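Local coordinates for protein carboxypeptidase 1 (Deinococcus radiodurans str. R1, PDB 5GIV) that probably releases amino acids one at a time from the C-terminus of peptides with broad specificity, as a zinc-dependent carboxypeptidase of the M32 family, at residues Gln431-Leu443 and Ser453-Arg465. Sequence-based numbering, arbitrary orientation.
Sequences QFYAAAEAANPGL and SRLHGWLRENVYR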
loop_
_atom_site.group_PDB
_atom_site.type_symbol
_atom_site.label_atom_id
_atom_site.label_comp_id
_atom_site.label_asym_id
_atom_site.label_seq_id
_atom_site.Cartn_x
_atom_site.Cartn_y
_atom_site.Cartn_z
ATOM N N GLN A 431 -4.156 -32.226 -15.511
ATOM C CA GLN A 431 -3.057 -33.177 -15.378
ATOM C C GLN A 431 -2.546 -33.208 -13.944
ATOM O O GLN A 431 -2.351 -34.282 -13.367
ATOM C CB GLN A 431 -1.940 -32.820 -16.364
ATOM C CG GLN A 431 -0.740 -33.768 -16.390
ATOM C CD GLN A 431 0.165 -33.536 -17.610
ATOM O OE1 GLN A 431 -0.240 -32.895 -18.579
ATOM N NE2 GLN A 431 1.398 -34.055 -17.556
ATOM N N PHE A 432 -2.329 -32.032 -13.345
ATOM C CA PHE A 432 -1.933 -31.997 -11.941
ATOM C C PHE A 432 -3.026 -32.564 -11.052
ATOM O O PHE A 432 -2.750 -33.321 -10.117
ATOM C CB PHE A 432 -1.603 -30.569 -11.505
ATOM C CG PHE A 432 -0.248 -30.111 -11.925
ATOM C CD1 PHE A 432 0.882 -30.818 -11.537
ATOM C CD2 PHE A 432 -0.094 -28.975 -12.698
ATOM C CE1 PHE A 432 2.136 -30.405 -11.921
ATOM C CE2 PHE A 432 1.165 -28.552 -13.085
ATOM C CZ PHE A 432 2.280 -29.267 -12.701
ATOM N N TYR A 433 -4.277 -32.225 -11.341
ATOM C CA TYR A 433 -5.357 -32.646 -10.465
ATOM C C TYR A 433 -5.492 -34.161 -10.445
ATOM O O TYR A 433 -5.631 -34.759 -9.373
ATOM C CB TYR A 433 -6.654 -31.993 -10.910
ATOM C CG TYR A 433 -7.823 -32.312 -10.034
ATOM C CD1 TYR A 433 -8.070 -31.571 -8.890
ATOM C CD2 TYR A 433 -8.690 -33.360 -10.350
ATOM C CE1 TYR A 433 -9.157 -31.853 -8.082
ATOM C CE2 TYR A 433 -9.776 -33.652 -9.544
ATOM C CZ TYR A 433 -10.004 -32.893 -8.412
ATOM O OH TYR A 433 -11.082 -33.171 -7.608
ATOM N N ALA A 434 -5.436 -34.798 -11.624
ATOM C CA ALA A 434 -5.578 -36.250 -11.706
ATOM C C ALA A 434 -4.457 -36.956 -10.959
ATOM O O ALA A 434 -4.675 -38.003 -10.334
ATOM C CB ALA A 434 -5.614 -36.700 -13.165
ATOM N N ALA A 435 -3.238 -36.418 -11.037
ATOM C CA ALA A 435 -2.150 -36.982 -10.250
ATOM C C ALA A 435 -2.456 -36.882 -8.762
ATOM O O ALA A 435 -2.130 -37.795 -7.994
ATOM C CB ALA A 435 -0.833 -36.286 -10.585
ATOM N N ALA A 436 -3.085 -35.781 -8.333
ATOM C CA ALA A 436 -3.442 -35.627 -6.924
ATOM C C ALA A 436 -4.508 -36.633 -6.493
ATOM O O ALA A 436 -4.456 -37.152 -5.370
ATOM C CB ALA A 436 -3.915 -34.202 -6.647
ATOM N N GLU A 437 -5.484 -36.917 -7.355
ATOM C CA GLU A 437 -6.497 -37.905 -6.998
ATOM C C GLU A 437 -5.922 -39.319 -7.032
ATOM O O GLU A 437 -6.230 -40.141 -6.163
ATOM C CB GLU A 437 -7.716 -37.771 -7.914
ATOM C CG GLU A 437 -8.631 -39.008 -7.967
ATOM C CD GLU A 437 -9.436 -39.284 -6.681
ATOM O OE1 GLU A 437 -9.509 -38.404 -5.784
ATOM O OE2 GLU A 437 -10.010 -40.404 -6.583
ATOM N N ALA A 438 -5.061 -39.613 -8.007
ATOM C CA ALA A 438 -4.397 -40.915 -8.030
ATOM C C ALA A 438 -3.648 -41.189 -6.729
ATOM O O ALA A 438 -3.654 -42.320 -6.225
ATOM C CB ALA A 438 -3.436 -40.993 -9.217
ATOM N N ALA A 439 -3.010 -40.165 -6.158
ATOM C CA ALA A 439 -2.284 -40.336 -4.904
ATOM C C ALA A 439 -3.171 -40.213 -3.671
ATOM O O ALA A 439 -2.696 -40.495 -2.566
ATOM C CB ALA A 439 -1.144 -39.327 -4.793
ATOM N N ASN A 440 -4.411 -39.746 -3.814
ATOM C CA ASN A 440 -5.315 -39.554 -2.676
ATOM C C ASN A 440 -6.726 -39.959 -3.083
ATOM O O ASN A 440 -7.606 -39.108 -3.266
ATOM C CB ASN A 440 -5.284 -38.102 -2.190
ATOM C CG ASN A 440 -3.896 -37.649 -1.797
ATOM O OD1 ASN A 440 -3.518 -37.720 -0.636
ATOM N ND2 ASN A 440 -3.135 -37.158 -2.766
ATOM N N PRO A 441 -6.992 -41.274 -3.179
ATOM C CA PRO A 441 -8.315 -41.741 -3.625
ATOM C C PRO A 441 -9.455 -41.231 -2.755
ATOM O O PRO A 441 -9.534 -41.551 -1.565
ATOM C CB PRO A 441 -8.197 -43.268 -3.548
ATOM C CG PRO A 441 -7.091 -43.515 -2.576
ATOM C CD PRO A 441 -6.121 -42.387 -2.767
ATOM N N GLY A 442 -10.267 -40.337 -3.295
ATOM C CA GLY A 442 -11.452 -39.929 -2.575
ATOM C C GLY A 442 -11.407 -38.464 -2.224
ATOM O O GLY A 442 -11.959 -38.052 -1.199
ATOM N N LEU A 443 -10.733 -37.668 -3.056
ATOM C CA LEU A 443 -10.636 -36.239 -2.782
ATOM C C LEU A 443 -12.011 -35.587 -2.751
ATOM O O LEU A 443 -12.302 -34.788 -1.855
ATOM C CB LEU A 443 -9.753 -35.560 -3.828
ATOM C CG LEU A 443 -8.255 -35.748 -3.656
ATOM C CD1 LEU A 443 -7.525 -35.003 -4.762
ATOM C CD2 LEU A 443 -7.834 -35.269 -2.279
ATOM N N SER A 453 -7.156 -30.393 2.541
ATOM C CA SER A 453 -5.779 -30.557 2.972
ATOM C C SER A 453 -5.036 -31.620 2.171
ATOM O O SER A 453 -3.825 -31.485 1.947
ATOM C CB SER A 453 -5.763 -30.865 4.465
ATOM O OG SER A 453 -6.597 -31.965 4.745
ATOM N N ARG A 454 -5.730 -32.667 1.721
ATOM C CA ARG A 454 -5.058 -33.698 0.939
ATOM C C ARG A 454 -4.715 -33.196 -0.458
ATOM O O ARG A 454 -3.622 -33.465 -0.974
ATOM C CB ARG A 454 -5.918 -34.957 0.864
ATOM C CG ARG A 454 -6.191 -35.583 2.214
ATOM C CD ARG A 454 -6.418 -37.080 2.082
ATOM N NE ARG A 454 -7.576 -37.410 1.262
ATOM C CZ ARG A 454 -7.770 -38.603 0.708
ATOM N NH1 ARG A 454 -6.863 -39.563 0.869
ATOM N NH2 ARG A 454 -8.853 -38.832 -0.021
ATOM N N LEU A 455 -5.633 -32.469 -1.089
ATOM C CA LEU A 455 -5.328 -31.901 -2.397
ATOM C C LEU A 455 -4.255 -30.824 -2.281
ATOM O O LEU A 455 -3.246 -30.853 -2.995
ATOM C CB LEU A 455 -6.606 -31.351 -3.035
ATOM C CG LEU A 455 -6.427 -30.514 -4.303
ATOM C CD1 LEU A 455 -5.801 -31.328 -5.439
ATOM C CD2 LEU A 455 -7.766 -29.923 -4.736
ATOM N N HIS A 456 -4.440 -29.885 -1.356
ATOM C CA HIS A 456 -3.451 -28.829 -1.160
ATOM C C HIS A 456 -2.108 -29.401 -0.720
ATOM O O HIS A 456 -1.055 -28.994 -1.230
ATOM C CB HIS A 456 -3.990 -27.809 -0.155
ATOM C CG HIS A 456 -3.099 -26.629 0.060
ATOM N ND1 HIS A 456 -2.345 -26.471 1.198
ATOM C CD2 HIS A 456 -2.810 -25.571 -0.731
ATOM C CE1 HIS A 456 -1.647 -25.351 1.113
ATOM N NE2 HIS A 456 -1.908 -24.789 -0.052
ATOM N N GLY A 457 -2.125 -30.366 0.207
ATOM C CA GLY A 457 -0.879 -30.981 0.640
ATOM C C GLY A 457 -0.131 -31.623 -0.511
ATOM O O GLY A 457 1.078 -31.426 -0.670
ATOM N N TRP A 458 -0.848 -32.358 -1.362
ATOM C CA TRP A 458 -0.207 -32.967 -2.519
ATOM C C TRP A 458 0.408 -31.903 -3.427
ATOM O O TRP A 458 1.556 -32.030 -3.864
ATOM C CB TRP A 458 -1.226 -33.810 -3.293
ATOM C CG TRP A 458 -0.584 -34.651 -4.360
ATOM C CD1 TRP A 458 -0.143 -35.942 -4.234
ATOM C CD2 TRP A 458 -0.298 -34.260 -5.709
ATOM N NE1 TRP A 458 0.398 -36.374 -5.418
ATOM C CE2 TRP A 458 0.319 -35.365 -6.341
ATOM C CE3 TRP A 458 -0.511 -33.085 -6.448
ATOM C CZ2 TRP A 458 0.723 -35.334 -7.674
ATOM C CZ3 TRP A 458 -0.109 -33.052 -7.774
ATOM C CH2 TRP A 458 0.501 -34.169 -8.375
ATOM N N LEU A 459 -0.347 -30.846 -3.726
ATOM C CA LEU A 459 0.147 -29.797 -4.611
ATOM C C LEU A 459 1.323 -29.063 -3.991
ATOM O O LEU A 459 2.287 -28.724 -4.687
ATOM C CB LEU A 459 -0.982 -28.823 -4.950
ATOM C CG LEU A 459 -2.127 -29.420 -5.773
ATOM C CD1 LEU A 459 -3.337 -28.507 -5.759
ATOM C CD2 LEU A 459 -1.680 -29.659 -7.208
ATOM N N ARG A 460 1.270 -28.811 -2.683
ATOM C CA ARG A 460 2.398 -28.155 -2.033
ATOM C C ARG A 460 3.649 -29.032 -2.100
ATOM O O ARG A 460 4.740 -28.555 -2.430
ATOM C CB ARG A 460 2.047 -27.806 -0.584
ATOM C CG ARG A 460 3.125 -27.005 0.121
ATOM C CD ARG A 460 2.931 -26.987 1.625
ATOM N NE ARG A 460 2.851 -28.338 2.181
ATOM C CZ ARG A 460 3.908 -29.054 2.569
ATOM N NH1 ARG A 460 5.141 -28.554 2.459
ATOM N NH2 ARG A 460 3.732 -30.277 3.060
ATOM N N GLU A 461 3.506 -30.325 -1.805
ATOM C CA GLU A 461 4.675 -31.203 -1.783
ATOM C C GLU A 461 5.221 -31.485 -3.177
ATOM O O GLU A 461 6.435 -31.645 -3.338
ATOM C CB GLU A 461 4.345 -32.506 -1.062
ATOM C CG GLU A 461 4.207 -32.330 0.433
ATOM C CD GLU A 461 3.749 -33.589 1.139
ATOM O OE1 GLU A 461 3.149 -34.479 0.480
ATOM O OE2 GLU A 461 4.032 -33.697 2.357
ATOM N N ASN A 462 4.355 -31.573 -4.187
ATOM C CA ASN A 462 4.780 -31.988 -5.516
ATOM C C ASN A 462 4.943 -30.834 -6.501
ATOM O O ASN A 462 5.558 -31.033 -7.555
ATOM C CB ASN A 462 3.790 -33.010 -6.081
ATOM C CG ASN A 462 3.801 -34.306 -5.293
ATOM O OD1 ASN A 462 4.602 -35.191 -5.556
ATOM N ND2 ASN A 462 2.919 -34.412 -4.317
ATOM N N VAL A 463 4.427 -29.638 -6.190
ATOM C CA VAL A 463 4.476 -28.525 -7.134
ATOM C C VAL A 463 5.009 -27.270 -6.459
ATOM O O VAL A 463 6.025 -26.712 -6.884
ATOM C CB VAL A 463 3.093 -28.242 -7.743
ATOM C CG1 VAL A 463 3.207 -27.184 -8.838
ATOM C CG2 VAL A 463 2.449 -29.522 -8.249
ATOM N N TYR A 464 4.317 -26.807 -5.411
ATOM C CA TYR A 464 4.569 -25.467 -4.884
ATOM C C TYR A 464 5.951 -25.355 -4.255
ATOM O O TYR A 464 6.707 -24.419 -4.558
ATOM C CB TYR A 464 3.509 -25.085 -3.849
ATOM C CG TYR A 464 2.079 -25.125 -4.341
ATOM C CD1 TYR A 464 1.787 -25.256 -5.689
ATOM C CD2 TYR A 464 1.020 -25.059 -3.445
ATOM C CE1 TYR A 464 0.478 -25.314 -6.127
ATOM C CE2 TYR A 464 -0.284 -25.112 -3.876
ATOM C CZ TYR A 464 -0.551 -25.238 -5.214
ATOM O OH TYR A 464 -1.857 -25.289 -5.640
ATOM N N ARG A 465 6.298 -26.287 -3.360
ATOM C CA ARG A 465 7.468 -26.057 -2.523
ATOM C C ARG A 465 8.719 -25.870 -3.357
ATOM O O ARG A 465 9.633 -25.143 -2.943
ATOM C CB ARG A 465 7.660 -27.203 -1.529
ATOM C CG ARG A 465 8.064 -28.544 -2.156
ATOM C CD ARG A 465 8.327 -29.592 -1.086
ATOM N NE ARG A 465 8.658 -30.893 -1.670
ATOM C CZ ARG A 465 9.821 -31.525 -1.523
ATOM N NH1 ARG A 465 10.802 -30.984 -0.800
ATOM N NH2 ARG A 465 10.000 -32.701 -2.111
HETATM O O HOH W 1 -8.520 -42.555 0.605
#
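Trp-458 lies flat against one flank of helix 431-439, over Ala-435 and Ala-436. With CG anti to the backbone N (chi1 -170°), the indole is carried off helix 453-464 onto the neighbouring backbone. CB and CG pass the amide nitrogen of Asn-440, and CD1 comes 3.5 Å from that ND2. NE1 meets the methyl of Ala-439. Over the five-membered ring stands Ala-436 CA, 3.8 Å from the centroid and 17° off the normal, a CH-pi contact. Beyond it, CE3 touches Ala-436 CB, while CZ2 and CH2 both reach the methyl of Ala-435, CH2 to CB being 3.3 Å; CZ3 ends against Phe-432 O. On the opposite face sits Asn-462 ND2, bonded to Trp-458 O within its own helix. Replacing the indole with an alanine side chain is likely to leave Ala-436 CA and the methyls of Ala-435 and Ala-439 without the surface they pack on.

Helix 420-439 and helix 453-464 belong to the largely helical M32 fold and are joined through the short helix 443-448. The axes of the two segments approach to 9.6 Å at 114°. Ala-435, Ala-436 and Ala-439 present only methyls, which lets the indole lie directly on the backbone. Toward the zinc site, Phe-432 CE1 packs on Val-463 CG2 at 3.8 Å; the Phe-432 side chain is about 9 Å from that of the zinc ligand Glu-296.

At the other end, Asn-440 ND2 bonds straight to Ala-436 O (2.9 Å), fixing the amide nearly perpendicular to the indole plane. Asn-440 CB lies over one guanidinium face of Arg-454, whose NH2 donates to Pro-441 O at 3.2 Å. Pro-441 O lies in the guanidinium plane, but NH2 approaches it from above the carbonyl plane, not along a lone pair. NE of that arginine makes a salt bridge with Asp-446 of helix 443-448.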